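Local structure of CymD (Pseudomonas putida, 6Z34) at residues L32-L37 / P140-Y145; V88-R93 / A144-E149; E149-G154 / L226-T231; P232-G237 / I286-S291. The protein forms an outer-membrane channel of the FadL family for monoaromatic hydrocarbons, probably letting them leave the barrel through its wall by lateral diffusion. One frame throughout, in Å; residues are numbered along the deposited sequence.

From the N terminus, interaction 1 comes first. It closes a long loop by joining the N-terminal region to strand 131-146 of the barrel wall. Interaction 2 opens within that loop and ends just past it on the same strand, so the two loops overlap rather than nest; they share Ala144 and Tyr145. It ties the turn after strand 80-91 to the end of strand 131-146. Interaction 3 opens where interaction 2 ends, at Glu149, and pairs strand 151-171 with strand 198-229. Interaction 4 follows and pairs strand 234-259 with strand 281-289. Interactions 2, 3 and 4 run in series. Asn33 of interaction 1 bonds Leu226 of interaction 3, tying the N-terminal segment to a second wall strand.

Interaction 1: L32-L37 / P140-Y145; sequences LNPATL and PFSAAY
Pro34 and Leu37 belong to the N-terminal segment that, as in other FadL-family channels, plugs the beta barrel. They pack against Ser142 and Ala144 on strand 131-146 of the wall. The contact is buried and has no hydrogen bond between the two segments. Pro34 CB sits 3.5 Å from Ser142 OG, and Leu37 CD1 reaches the same oxygen at 3.9 Å. With OG anti to the backbone N (chi1 -165°), the Ser142 hydroxyl meets both. Its polar needs are met within the wall, where it bonds Ser156 OG and Ala155 O of the next strand. Ala144 CB lies 3.4 Å from Pro34 O and 4.3 Å from Leu37 CB. The small side chains of Ser142 and Ala144 let the loop come close to the strand, while Ala143 and Tyr145 point away from it.

The loop holds its own shape. Asn33 OD1 accepts from Ala35 N at 3.1 Å, which makes an Asx turn; the donor stands above the carbonyl plane. Asn33 O accepts twice, from Thr36 N and from Thr36 OG1. Thr36 OG1 lies 2.7 Å from Asn33 O, nearly along the C=O axis. Pro34 O accepts from Leu37 N at 3.1 Å, within the 3-10 segment, and still meets the Ala144 methyl. Asn33 ND2 bonds Ala21 O in the plug and Leu226 O on strand 198-229. The arrangement is an Asx turn leading into a 3-10 turn, set against the inner face of a plugged beta barrel.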
loop_
_atom_site.group_PDB
_atom_site.type_symbol
_atom_site.label_atom_id
_atom_site.label_comp_id
_atom_site.label_asym_id
_atom_site.label_seq_id
_atom_site.Cartn_x
_atom_site.Cartn_y
_atom_site.Cartn_z
ATOM N N LEU A 32 -6.842 -0.015 9.149
ATOM C CA LEU A 32 -7.943 -0.670 8.451
ATOM C C LEU A 32 -9.237 -0.041 8.930
ATOM O O LEU A 32 -9.683 0.982 8.387
ATOM C CB LEU A 32 -7.941 -2.181 8.672
ATOM C CG LEU A 32 -8.605 -2.916 7.495
ATOM C CD1 LEU A 32 -7.918 -4.249 7.249
ATOM C CD2 LEU A 32 -10.109 -3.106 7.664
ATOM N N ASN A 33 -9.835 -0.618 9.966
ATOM C CA ASN A 33 -10.988 0.010 10.604
ATOM C C ASN A 33 -10.582 0.345 12.029
ATOM O O ASN A 33 -10.539 -0.543 12.903
ATOM C CB ASN A 33 -12.233 -0.876 10.561
ATOM C CG ASN A 33 -13.466 -0.196 11.191
ATOM O OD1 ASN A 33 -13.436 1.001 11.549
ATOM N ND2 ASN A 33 -14.554 -0.956 11.324
ATOM N N PRO A 34 -10.243 1.602 12.304
ATOM C CA PRO A 34 -9.819 1.969 13.661
ATOM C C PRO A 34 -10.891 1.749 14.718
ATOM O O PRO A 34 -10.552 1.688 15.904
ATOM C CB PRO A 34 -9.446 3.455 13.527
ATOM C CG PRO A 34 -9.934 3.888 12.177
ATOM C CD PRO A 34 -10.034 2.683 11.326
ATOM N N ALA A 35 -12.165 1.588 14.341
ATOM C CA ALA A 35 -13.174 1.272 15.351
ATOM C C ALA A 35 -12.861 -0.044 16.045
ATOM O O ALA A 35 -13.265 -0.239 17.199
ATOM C CB ALA A 35 -14.574 1.220 14.732
ATOM N N THR A 36 -12.101 -0.943 15.391
ATOM C CA THR A 36 -11.836 -2.238 16.022
ATOM C C THR A 36 -10.867 -2.132 17.191
ATOM O O THR A 36 -10.731 -3.100 17.948
ATOM C CB THR A 36 -11.290 -3.262 15.024
ATOM O OG1 THR A 36 -10.092 -2.769 14.424
ATOM C CG2 THR A 36 -12.367 -3.630 13.936
ATOM N N LEU A 37 -10.183 -0.994 17.347
ATOM C CA LEU A 37 -9.265 -0.824 18.464
ATOM C C LEU A 37 -9.966 -0.871 19.810
ATOM O O LEU A 37 -9.328 -1.226 20.802
ATOM C CB LEU A 37 -8.518 0.494 18.330
ATOM C CG LEU A 37 -7.699 0.613 17.057
ATOM C CD1 LEU A 37 -7.233 2.048 16.909
ATOM C CD2 LEU A 37 -6.546 -0.387 17.115
ATOM N N PRO A 140 -0.192 7.082 11.082
ATOM C CA PRO A 140 -1.539 7.417 11.555
ATOM C C PRO A 140 -1.538 8.046 12.929
ATOM O O PRO A 140 -0.705 7.737 13.783
ATOM C CB PRO A 140 -2.243 6.058 11.600
ATOM C CG PRO A 140 -1.124 5.106 11.905
ATOM C CD PRO A 140 0.052 5.628 11.104
ATOM N N PHE A 141 -2.485 8.959 13.120
ATOM C CA PHE A 141 -2.881 9.437 14.443
ATOM C C PHE A 141 -4.332 9.024 14.590
ATOM O O PHE A 141 -5.187 9.469 13.818
ATOM C CB PHE A 141 -2.682 10.945 14.588
ATOM C CG PHE A 141 -1.284 11.394 14.239
ATOM C CD1 PHE A 141 -0.902 11.561 12.910
ATOM C CD2 PHE A 141 -0.340 11.618 15.229
ATOM C CE1 PHE A 141 0.379 11.955 12.577
ATOM C CE2 PHE A 141 0.945 12.014 14.903
ATOM C CZ PHE A 141 1.306 12.177 13.566
ATOM N N SER A 142 -4.595 8.116 15.529
ATOM C CA SER A 142 -5.825 7.345 15.523
ATOM C C SER A 142 -6.482 7.402 16.888
ATOM O O SER A 142 -5.809 7.494 17.923
ATOM C CB SER A 142 -5.569 5.896 15.141
ATOM O OG SER A 142 -6.774 5.240 14.795
ATOM N N ALA A 143 -7.811 7.345 16.873
ATOM C CA ALA A 143 -8.597 7.352 18.094
ATOM C C ALA A 143 -9.852 6.534 17.854
ATOM O O ALA A 143 -10.330 6.431 16.722
ATOM C CB ALA A 143 -8.961 8.780 18.520
ATOM N N ALA A 144 -10.394 5.955 18.930
ATOM C CA ALA A 144 -11.617 5.183 18.818
ATOM C C ALA A 144 -12.401 5.317 20.120
ATOM O O ALA A 144 -11.849 5.638 21.177
ATOM C CB ALA A 144 -11.325 3.715 18.488
ATOM N N TYR A 145 -13.708 5.087 20.024
ATOM C CA TYR A 145 -14.601 5.367 21.137
ATOM C C TYR A 145 -15.756 4.384 21.101
ATOM O O TYR A 145 -16.343 4.156 20.035
ATOM C CB TYR A 145 -15.114 6.813 21.076
ATOM C CG TYR A 145 -16.057 7.193 22.204
ATOM C CD1 TYR A 145 -15.582 7.394 23.502
ATOM C CD2 TYR A 145 -17.425 7.357 21.974
ATOM C CE1 TYR A 145 -16.447 7.751 24.534
ATOM C CE2 TYR A 145 -18.304 7.709 23.002
ATOM C CZ TYR A 145 -17.807 7.896 24.284
ATOM O OH TYR A 145 -18.655 8.254 25.315
#

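Interaction 2: V88-R93 / A144-E149; sequences VWRGER and AYQVNE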
loop_
_atom_site.group_PDB
_atom_site.type_symbol
_atom_site.label_atom_id
_atom_site.label_comp_id
_atom_site.label_asym_id
_atom_site.label_seq_id
_atom_site.Cartn_x
_atom_site.Cartn_y
_atom_site.Cartn_z
ATOM N N VAL A 88 -0.377 1.844 21.080
ATOM C CA VAL A 88 -1.804 2.026 21.311
ATOM C C VAL A 88 -2.069 2.097 22.814
ATOM O O VAL A 88 -1.648 1.212 23.566
ATOM C CB VAL A 88 -2.628 0.887 20.665
ATOM C CG1 VAL A 88 -4.094 0.976 21.086
ATOM C CG2 VAL A 88 -2.500 0.937 19.144
ATOM N N TRP A 89 -2.784 3.134 23.239
ATOM C CA TRP A 89 -3.293 3.247 24.601
ATOM C C TRP A 89 -4.794 2.944 24.615
ATOM O O TRP A 89 -5.558 3.500 23.812
ATOM C CB TRP A 89 -3.004 4.652 25.137
ATOM C CG TRP A 89 -3.564 4.923 26.481
ATOM C CD1 TRP A 89 -2.947 4.707 27.681
ATOM C CD2 TRP A 89 -4.848 5.495 26.784
ATOM N NE1 TRP A 89 -3.771 5.098 28.707
ATOM C CE2 TRP A 89 -4.947 5.573 28.192
ATOM C CE3 TRP A 89 -5.923 5.938 26.009
ATOM C CZ2 TRP A 89 -6.081 6.073 28.841
ATOM C CZ3 TRP A 89 -7.058 6.446 26.660
ATOM C CH2 TRP A 89 -7.123 6.503 28.060
ATOM N N ARG A 90 -5.209 2.055 25.519
ATOM C CA ARG A 90 -6.608 1.652 25.687
ATOM C C ARG A 90 -7.013 1.891 27.131
ATOM O O ARG A 90 -6.492 1.233 28.033
ATOM C CB ARG A 90 -6.811 0.177 25.333
ATOM C CG ARG A 90 -7.452 -0.075 23.980
ATOM C CD ARG A 90 -8.963 0.068 24.063
ATOM N NE ARG A 90 -9.602 -1.059 24.716
ATOM C CZ ARG A 90 -10.822 -1.004 25.244
ATOM N NH1 ARG A 90 -11.352 -2.075 25.825
ATOM N NH2 ARG A 90 -11.507 0.132 25.177
ATOM N N GLY A 91 -7.953 2.796 27.355
ATOM C CA GLY A 91 -8.530 2.970 28.680
ATOM C C GLY A 91 -9.991 3.372 28.626
ATOM O O GLY A 91 -10.397 4.224 27.832
ATOM N N GLU A 92 -10.775 2.776 29.524
ATOM C CA GLU A 92 -12.203 3.062 29.619
ATOM C C GLU A 92 -12.811 2.857 28.239
ATOM O O GLU A 92 -12.700 1.759 27.681
ATOM C CB GLU A 92 -12.440 4.479 30.165
ATOM C CG GLU A 92 -13.921 4.920 30.355
ATOM C CD GLU A 92 -14.305 6.097 29.457
ATOM O OE1 GLU A 92 -15.360 6.729 29.687
ATOM O OE2 GLU A 92 -13.533 6.402 28.527
ATOM N N ARG A 93 -13.406 3.906 27.658
ATOM C CA ARG A 93 -14.108 3.837 26.374
ATOM C C ARG A 93 -13.255 4.257 25.193
ATOM O O ARG A 93 -13.734 4.197 24.062
ATOM C CB ARG A 93 -15.351 4.730 26.397
ATOM C CG ARG A 93 -16.450 4.273 27.349
ATOM C CD ARG A 93 -17.450 5.408 27.604
ATOM N NE ARG A 93 -18.738 5.198 26.957
ATOM C CZ ARG A 93 -19.824 4.765 27.572
ATOM N NH1 ARG A 93 -19.792 4.479 28.856
ATOM N NH2 ARG A 93 -20.948 4.608 26.896
ATOM N N ALA A 144 -10.394 5.955 18.930
ATOM C CA ALA A 144 -11.617 5.183 18.818
ATOM C C ALA A 144 -12.401 5.317 20.120
ATOM O O ALA A 144 -11.849 5.638 21.177
ATOM C CB ALA A 144 -11.325 3.715 18.488
ATOM N N TYR A 145 -13.708 5.087 20.024
ATOM C CA TYR A 145 -14.601 5.367 21.137
ATOM C C TYR A 145 -15.756 4.384 21.101
ATOM O O TYR A 145 -16.343 4.156 20.035
ATOM C CB TYR A 145 -15.114 6.813 21.076
ATOM C CG TYR A 145 -16.057 7.193 22.204
ATOM C CD1 TYR A 145 -15.582 7.394 23.502
ATOM C CD2 TYR A 145 -17.425 7.357 21.974
ATOM C CE1 TYR A 145 -16.447 7.751 24.534
ATOM C CE2 TYR A 145 -18.304 7.709 23.002
ATOM C CZ TYR A 145 -17.807 7.896 24.284
ATOM O OH TYR A 145 -18.655 8.254 25.315
ATOM N N GLN A 146 -16.063 3.800 22.267
ATOM C CA GLN A 146 -17.254 2.967 22.444
ATOM C C GLN A 146 -18.419 3.886 22.759
ATOM O O GLN A 146 -18.537 4.390 23.879
ATOM C CB GLN A 146 -17.073 1.958 23.571
ATOM C CG GLN A 146 -16.325 0.701 23.206
ATOM C CD GLN A 146 -16.053 -0.157 24.424
ATOM O OE1 GLN A 146 -15.876 0.361 25.524
ATOM N NE2 GLN A 146 -16.026 -1.472 24.238
ATOM N N VAL A 147 -19.282 4.114 21.770
ATOM C CA VAL A 147 -20.481 4.903 22.018
ATOM C C VAL A 147 -21.376 4.196 23.028
ATOM O O VAL A 147 -21.855 4.805 23.994
ATOM C CB VAL A 147 -21.218 5.180 20.702
ATOM C CG1 VAL A 147 -22.527 5.871 20.997
ATOM C CG2 VAL A 147 -20.313 6.019 19.738
ATOM N N ASN A 148 -21.574 2.898 22.851
ATOM C CA ASN A 148 -22.319 2.098 23.812
ATOM C C ASN A 148 -21.836 0.661 23.673
ATOM O O ASN A 148 -20.810 0.405 23.030
ATOM C CB ASN A 148 -23.833 2.220 23.574
ATOM C CG ASN A 148 -24.214 1.884 22.148
ATOM O OD1 ASN A 148 -23.915 0.796 21.657
ATOM N ND2 ASN A 148 -24.852 2.830 21.465
ATOM N N GLU A 149 -22.605 -0.273 24.233
ATOM C CA GLU A 149 -22.229 -1.679 24.214
ATOM C C GLU A 149 -22.298 -2.287 22.815
ATOM O O GLU A 149 -21.699 -3.343 22.582
ATOM C CB GLU A 149 -23.122 -2.466 25.181
ATOM C CG GLU A 149 -24.636 -2.289 24.959
ATOM C CD GLU A 149 -25.180 -0.965 25.492
ATOM O OE1 GLU A 149 -24.500 -0.319 26.320
ATOM O OE2 GLU A 149 -26.292 -0.571 25.074
#
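The side chains of Arg93 and Tyr145 lie obliquely across each other, with guanidinium and ring planes 34° apart. Arg93 CB approaches Tyr145 CE1 at 3.7 Å, and Arg93 CD lies 3.8 Å from Tyr145 OH. The arginine chain bends at chi3 (108°), which turns NE toward the end of strand 131-146. Arg93 NE donates to Gln146 O at 3.2 Å, almost in line with the carbonyl (C=O...N 170°), though this oxygen is tilted from the guanidinium plane. Arg93 NH2 donates to Val147 O at 3.0 Å. That oxygen lies in the guanidinium plane, while the nitrogen stands above the carbonyl plane.

Gln146 CB points toward the other segment, and Gln146 OE1 ends 4.0 Å from Arg93 CA. A backbone bond is the third, from Gln146 N to Arg93 O at 3.0 Å. Arg93 N is held in turn by Glu92 OE2 at 2.6 Å, within the turn between strands 80-91 and 94-107. An alanine in place of Arg93 would probably leave Gln146 O and Val147 O without their guanidinium donors and strip the cover of CD and NE from the Tyr145 hydroxyl end.

One cationic side chain therefore serves two consecutive carbonyls just where the strand ends. The positive charge is likely to suit this cluster of carbonyl oxygens, and its hydrogen bonds reach past the last strand residue, Gln146.

Interaction 3: E149-G154 / L226-T231; sequences EKLSVG and LTYQLT
Lys150 and Leu151 face Tyr228 where two neighbouring wall strands of the beta barrel, 151-171 and 198-229, meet; segments 151-154 and 226-229 run antiparallel, 170° apart. The backbone bonds come first. Ser152 and Thr227 form a hydrogen-bonded pair, with Ser152 N to Thr227 O at 3.0 Å and Thr227 N to Ser152 O at 2.8 Å. Gln229 N donates to Lys150 O beyond the pair. Leu151 with Tyr228 and Val153 with Leu226 are non-hydrogen-bonded pairs, with side chains on the face opposite Ser152 and Thr227.

On that face Leu151 CB meets the Tyr228 ring edge at CD1 (4.1 Å), its side chain crossing that of the tyrosine at about a right angle. Leu151 CD1 also touches Leu226 CD1. Lys150, just before the strand, lays its chain across the Tyr228 ring. Its CB makes an off-centre CH-pi contact, 4.2 Å from the Tyr228 centroid and 29° off the ring normal. Lys150 CD lies 3.5 Å from Tyr228 OH. An alanine in place of Tyr228 would probably open a gap beside Leu151 CB and take away the ring that Lys150 CB and CD lie against.

The polar contacts lie on the other face and at the strand end. Ser152 OG bonds Thr38 OG1 of the N-terminal segment. Gln229 NE2 donates to Thr231 O, just where Leu230 and Thr231 form a classic beta bulge opposite Thr234. Thr227 OG1 sits between its backbone N and carbonyl carbon (chi1 67°). A water donates to Thr227 OG1 at 2.6 Å and to Lys150 O at 2.8 Å.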
loop_
_atom_site.group_PDB
_atom_site.type_symbol
_atom_site.label_atom_id
_atom_site.label_comp_id
_atom_site.label_asym_id
_atom_site.label_seq_id
_atom_site.Cartn_x
_atom_site.Cartn_y
_atom_site.Cartn_z
ATOM N N GLU A 149 -22.605 -0.273 24.233
ATOM C CA GLU A 149 -22.229 -1.679 24.214
ATOM C C GLU A 149 -22.298 -2.287 22.815
ATOM O O GLU A 149 -21.699 -3.343 22.582
ATOM C CB GLU A 149 -23.122 -2.466 25.181
ATOM C CG GLU A 149 -24.636 -2.289 24.959
ATOM C CD GLU A 149 -25.180 -0.965 25.492
ATOM O OE1 GLU A 149 -24.500 -0.319 26.320
ATOM O OE2 GLU A 149 -26.292 -0.571 25.074
ATOM N N LYS A 150 -23.005 -1.663 21.880
ATOM C CA LYS A 150 -23.073 -2.190 20.522
ATOM C C LYS A 150 -22.262 -1.396 19.498
ATOM O O LYS A 150 -21.699 -1.997 18.580
ATOM C CB LYS A 150 -24.531 -2.256 20.057
ATOM C CG LYS A 150 -25.400 -3.191 20.864
ATOM C CD LYS A 150 -26.780 -3.281 20.240
ATOM C CE LYS A 150 -27.661 -4.285 20.971
ATOM N NZ LYS A 150 -26.871 -5.496 21.325
ATOM N N LEU A 151 -22.179 -0.074 19.639
ATOM C CA LEU A 151 -21.618 0.803 18.621
ATOM C C LEU A 151 -20.230 1.303 19.020
ATOM O O LEU A 151 -20.053 1.856 20.112
ATOM C CB LEU A 151 -22.547 1.995 18.370
ATOM C CG LEU A 151 -21.916 2.981 17.377
ATOM C CD1 LEU A 151 -21.828 2.368 15.979
ATOM C CD2 LEU A 151 -22.679 4.284 17.333
ATOM N N SER A 152 -19.253 1.109 18.127
ATOM C CA SER A 152 -17.914 1.672 18.242
ATOM C C SER A 152 -17.616 2.491 16.996
ATOM O O SER A 152 -17.913 2.054 15.876
ATOM C CB SER A 152 -16.854 0.583 18.387
ATOM O OG SER A 152 -16.686 0.217 19.741
ATOM N N VAL A 153 -17.023 3.667 17.187
ATOM C CA VAL A 153 -16.564 4.510 16.094
ATOM C C VAL A 153 -15.060 4.746 16.227
ATOM O O VAL A 153 -14.488 4.676 17.318
ATOM C CB VAL A 153 -17.308 5.853 16.055
ATOM C CG1 VAL A 153 -18.807 5.648 15.784
ATOM C CG2 VAL A 153 -17.058 6.630 17.345
ATOM N N GLY A 154 -14.425 5.054 15.091
ATOM C CA GLY A 154 -12.991 5.282 15.061
ATOM C C GLY A 154 -12.549 6.003 13.805
ATOM O O GLY A 154 -13.182 5.916 12.742
ATOM N N LEU A 226 -16.737 2.361 11.611
ATOM C CA LEU A 226 -17.525 1.992 12.784
ATOM C C LEU A 226 -17.662 0.476 12.843
ATOM O O LEU A 226 -17.431 -0.223 11.855
ATOM C CB LEU A 226 -18.908 2.655 12.797
ATOM C CG LEU A 226 -19.910 2.265 11.701
ATOM C CD1 LEU A 226 -20.763 1.075 12.098
ATOM C CD2 LEU A 226 -20.804 3.433 11.342
ATOM N N THR A 227 -17.991 -0.033 14.035
ATOM C CA THR A 227 -18.407 -1.420 14.185
ATOM C C THR A 227 -19.700 -1.455 14.975
ATOM O O THR A 227 -19.971 -0.573 15.796
ATOM C CB THR A 227 -17.358 -2.300 14.873
ATOM O OG1 THR A 227 -17.209 -1.902 16.234
ATOM C CG2 THR A 227 -16.031 -2.176 14.191
ATOM N N TYR A 228 -20.509 -2.467 14.702
ATOM C CA TYR A 228 -21.805 -2.611 15.355
ATOM C C TYR A 228 -22.020 -4.074 15.688
ATOM O O TYR A 228 -22.022 -4.922 14.785
ATOM C CB TYR A 228 -22.948 -2.091 14.486
ATOM C CG TYR A 228 -24.250 -1.953 15.255
ATOM C CD1 TYR A 228 -24.459 -0.877 16.112
ATOM C CD2 TYR A 228 -25.257 -2.899 15.134
ATOM C CE1 TYR A 228 -25.631 -0.737 16.815
ATOM C CE2 TYR A 228 -26.451 -2.776 15.844
ATOM C CZ TYR A 228 -26.630 -1.690 16.684
ATOM O OH TYR A 228 -27.804 -1.546 17.394
ATOM N N GLN A 229 -22.186 -4.366 16.979
ATOM C CA GLN A 229 -22.498 -5.722 17.435
ATOM C C GLN A 229 -24.005 -5.888 17.394
ATOM O O GLN A 229 -24.697 -5.606 18.368
ATOM C CB GLN A 229 -21.973 -5.962 18.842
ATOM C CG GLN A 229 -22.093 -7.405 19.264
ATOM C CD GLN A 229 -20.891 -8.218 18.832
ATOM O OE1 GLN A 229 -19.755 -7.817 19.063
ATOM N NE2 GLN A 229 -21.134 -9.359 18.189
ATOM N N LEU A 230 -24.540 -6.328 16.256
ATOM C CA LEU A 230 -25.994 -6.400 16.186
ATOM C C LEU A 230 -26.539 -7.640 16.886
ATOM O O LEU A 230 -27.653 -7.612 17.416
ATOM C CB LEU A 230 -26.473 -6.335 14.734
ATOM C CG LEU A 230 -25.862 -7.110 13.575
ATOM C CD1 LEU A 230 -25.834 -8.593 13.832
ATOM C CD2 LEU A 230 -26.723 -6.830 12.363
ATOM N N THR A 231 -25.749 -8.703 16.928
ATOM C CA THR A 231 -26.031 -9.991 17.530
ATOM C C THR A 231 -24.875 -10.351 18.448
ATOM O O THR A 231 -23.736 -9.944 18.197
ATOM C CB THR A 231 -26.211 -11.052 16.432
ATOM O OG1 THR A 231 -27.542 -10.973 15.923
ATOM C CG2 THR A 231 -25.918 -12.467 16.917
HETATM O O HOH W 1 -19.071 -2.605 17.869
#

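Interaction 4: P232-G237 / I286-S291; sequences PKTRVG and ISHEFS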
loop_
_atom_site.group_PDB
_atom_site.type_symbol
_atom_site.label_atom_id
_atom_site.label_comp_id
_atom_site.label_asym_id
_atom_site.label_seq_id
_atom_site.Cartn_x
_atom_site.Cartn_y
_atom_site.Cartn_z
ATOM N N PRO A 232 -25.139 -11.059 19.544
ATOM C CA PRO A 232 -24.039 -11.424 20.451
ATOM C C PRO A 232 -22.869 -12.117 19.767
ATOM O O PRO A 232 -21.735 -11.964 20.223
ATOM C CB PRO A 232 -24.726 -12.342 21.476
ATOM C CG PRO A 232 -26.069 -12.685 20.862
ATOM C CD PRO A 232 -26.440 -11.473 20.090
ATOM N N LYS A 233 -23.089 -12.862 18.688
ATOM C CA LYS A 233 -21.985 -13.537 18.020
ATOM C C LYS A 233 -21.541 -12.850 16.730
ATOM O O LYS A 233 -20.486 -13.201 16.189
ATOM C CB LYS A 233 -22.364 -14.995 17.725
ATOM C CG LYS A 233 -22.989 -15.696 18.915
ATOM C CD LYS A 233 -22.509 -17.127 19.062
ATOM C CE LYS A 233 -23.130 -18.041 18.030
ATOM N NZ LYS A 233 -22.792 -19.473 18.312
ATOM N N THR A 234 -22.301 -11.882 16.229
ATOM C CA THR A 234 -22.071 -11.322 14.909
ATOM C C THR A 234 -21.870 -9.823 15.028
ATOM O O THR A 234 -22.767 -9.106 15.482
ATOM C CB THR A 234 -23.230 -11.632 13.963
ATOM O OG1 THR A 234 -23.164 -13.011 13.578
ATOM C CG2 THR A 234 -23.131 -10.763 12.716
ATOM N N ARG A 235 -20.687 -9.363 14.633
ATOM C CA ARG A 235 -20.348 -7.952 14.596
ATOM C C ARG A 235 -20.213 -7.542 13.141
ATOM O O ARG A 235 -19.730 -8.320 12.309
ATOM C CB ARG A 235 -19.039 -7.687 15.366
ATOM C CG ARG A 235 -18.600 -6.224 15.456
ATOM C CD ARG A 235 -17.296 -6.090 16.246
ATOM N NE ARG A 235 -17.254 -6.978 17.405
ATOM C CZ ARG A 235 -16.444 -8.029 17.521
ATOM N NH1 ARG A 235 -15.598 -8.336 16.542
ATOM N NH2 ARG A 235 -16.487 -8.779 18.617
ATOM N N VAL A 236 -20.674 -6.340 12.820
ATOM C CA VAL A 236 -20.532 -5.824 11.468
ATOM C C VAL A 236 -19.695 -4.547 11.538
ATOM O O VAL A 236 -19.732 -3.811 12.532
ATOM C CB VAL A 236 -21.917 -5.602 10.808
ATOM C CG1 VAL A 236 -22.737 -4.598 11.569
ATOM C CG2 VAL A 236 -21.763 -5.162 9.376
ATOM N N GLY A 237 -18.893 -4.320 10.501
ATOM C CA GLY A 237 -17.973 -3.194 10.476
ATOM C C GLY A 237 -17.919 -2.554 9.103
ATOM O O GLY A 237 -18.043 -3.222 8.070
ATOM N N ILE A 286 -17.922 -8.447 8.181
ATOM C CA ILE A 286 -18.639 -9.077 9.271
ATOM C C ILE A 286 -17.711 -10.086 9.926
ATOM O O ILE A 286 -16.868 -10.702 9.262
ATOM C CB ILE A 286 -19.934 -9.730 8.748
ATOM C CG1 ILE A 286 -20.613 -10.563 9.818
ATOM C CG2 ILE A 286 -19.625 -10.604 7.595
ATOM C CD1 ILE A 286 -21.932 -11.115 9.335
ATOM N N SER A 287 -17.848 -10.208 11.251
ATOM C CA SER A 287 -17.164 -11.205 12.061
ATOM C C SER A 287 -18.189 -11.997 12.867
ATOM O O SER A 287 -19.080 -11.413 13.495
ATOM C CB SER A 287 -16.176 -10.558 13.023
ATOM O OG SER A 287 -15.499 -11.559 13.753
ATOM N N HIS A 288 -18.043 -13.318 12.867
ATOM C CA HIS A 288 -18.944 -14.215 13.573
ATOM C C HIS A 288 -18.101 -15.119 14.454
ATOM O O HIS A 288 -17.263 -15.873 13.951
ATOM C CB HIS A 288 -19.798 -15.040 12.601
ATOM C CG HIS A 288 -20.878 -15.828 13.273
ATOM N ND1 HIS A 288 -22.016 -15.243 13.788
ATOM C CD2 HIS A 288 -20.989 -17.154 13.527
ATOM C CE1 HIS A 288 -22.780 -16.176 14.328
ATOM N NE2 HIS A 288 -22.181 -17.344 14.181
ATOM N N GLU A 289 -18.308 -15.030 15.756
ATOM C CA GLU A 289 -17.506 -15.758 16.727
ATOM C C GLU A 289 -18.407 -16.827 17.343
ATOM O O GLU A 289 -19.161 -16.548 18.272
ATOM C CB GLU A 289 -16.925 -14.794 17.773
ATOM C CG GLU A 289 -15.782 -13.946 17.230
ATOM C CD GLU A 289 -15.534 -12.650 18.004
ATOM O OE1 GLU A 289 -15.838 -12.591 19.215
ATOM O OE2 GLU A 289 -15.022 -11.686 17.386
ATOM N N PHE A 290 -18.342 -18.050 16.795
ATOM C CA PHE A 290 -19.133 -19.157 17.328
ATOM C C PHE A 290 -18.803 -19.444 18.790
ATOM O O PHE A 290 -19.610 -20.063 19.496
ATOM C CB PHE A 290 -18.910 -20.434 16.515
ATOM C CG PHE A 290 -19.287 -20.323 15.061
ATOM C CD1 PHE A 290 -20.606 -20.452 14.658
ATOM C CD2 PHE A 290 -18.315 -20.117 14.091
ATOM C CE1 PHE A 290 -20.948 -20.368 13.317
ATOM C CE2 PHE A 290 -18.651 -20.032 12.750
ATOM C CZ PHE A 290 -19.972 -20.158 12.364
ATOM N N SER A 291 -17.633 -19.017 19.237
ATOM C CA SER A 291 -17.126 -19.155 20.592
ATOM C C SER A 291 -15.874 -18.300 20.632
ATOM O O SER A 291 -15.470 -17.728 19.618
ATOM C CB SER A 291 -16.831 -20.610 20.943
ATOM O OG SER A 291 -15.721 -21.081 20.208
HETATM O O HOH W 2 -13.049 -9.330 17.064
#
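Thr234 OG1 meets His288 ND1 at the edge of the imidazole, at 2.5 Å. Either atom could be the donor of this hydrogen bond, and its exact length is doubtful. Thr234 CG2 lies 3.6 Å from Ile286 CD1. Lys233 CB rests 3.6 Å from His288 CE1, and its NZ makes a weak bond to Phe290 O. On the face of Arg235 and Ser287, opposite that of Thr234 and His288, Arg235 NH2 forms a weak salt bridge with Glu289 OE2 at 3.5 Å, guanidinium and carboxylate planes 57° apart. A water accepts from Arg235 NH1 at 2.8 Å and donates to Glu289 OE2.

The antiparallel register sets Thr234 against His288, a non-hydrogen-bonded pair, and the other side chains reach a neighbour along the strand. Arg235 and Ser287 form a hydrogen-bonded pair, Arg235 N to Ser287 O and Ser287 N to Arg235 O. Glu289 N also bonds Lys233 O. Ala22 O of the N-terminal segment places Arg235 by accepting from NH1, and Gln229 OE1 weakly holds NE.

Strand 234-259 runs between strands 198-229 and 281-289. Strand 294-303 lies beyond 281-289, with backbone hydrogen bonds between Ile286 and Phe298 and between His288 and Val296.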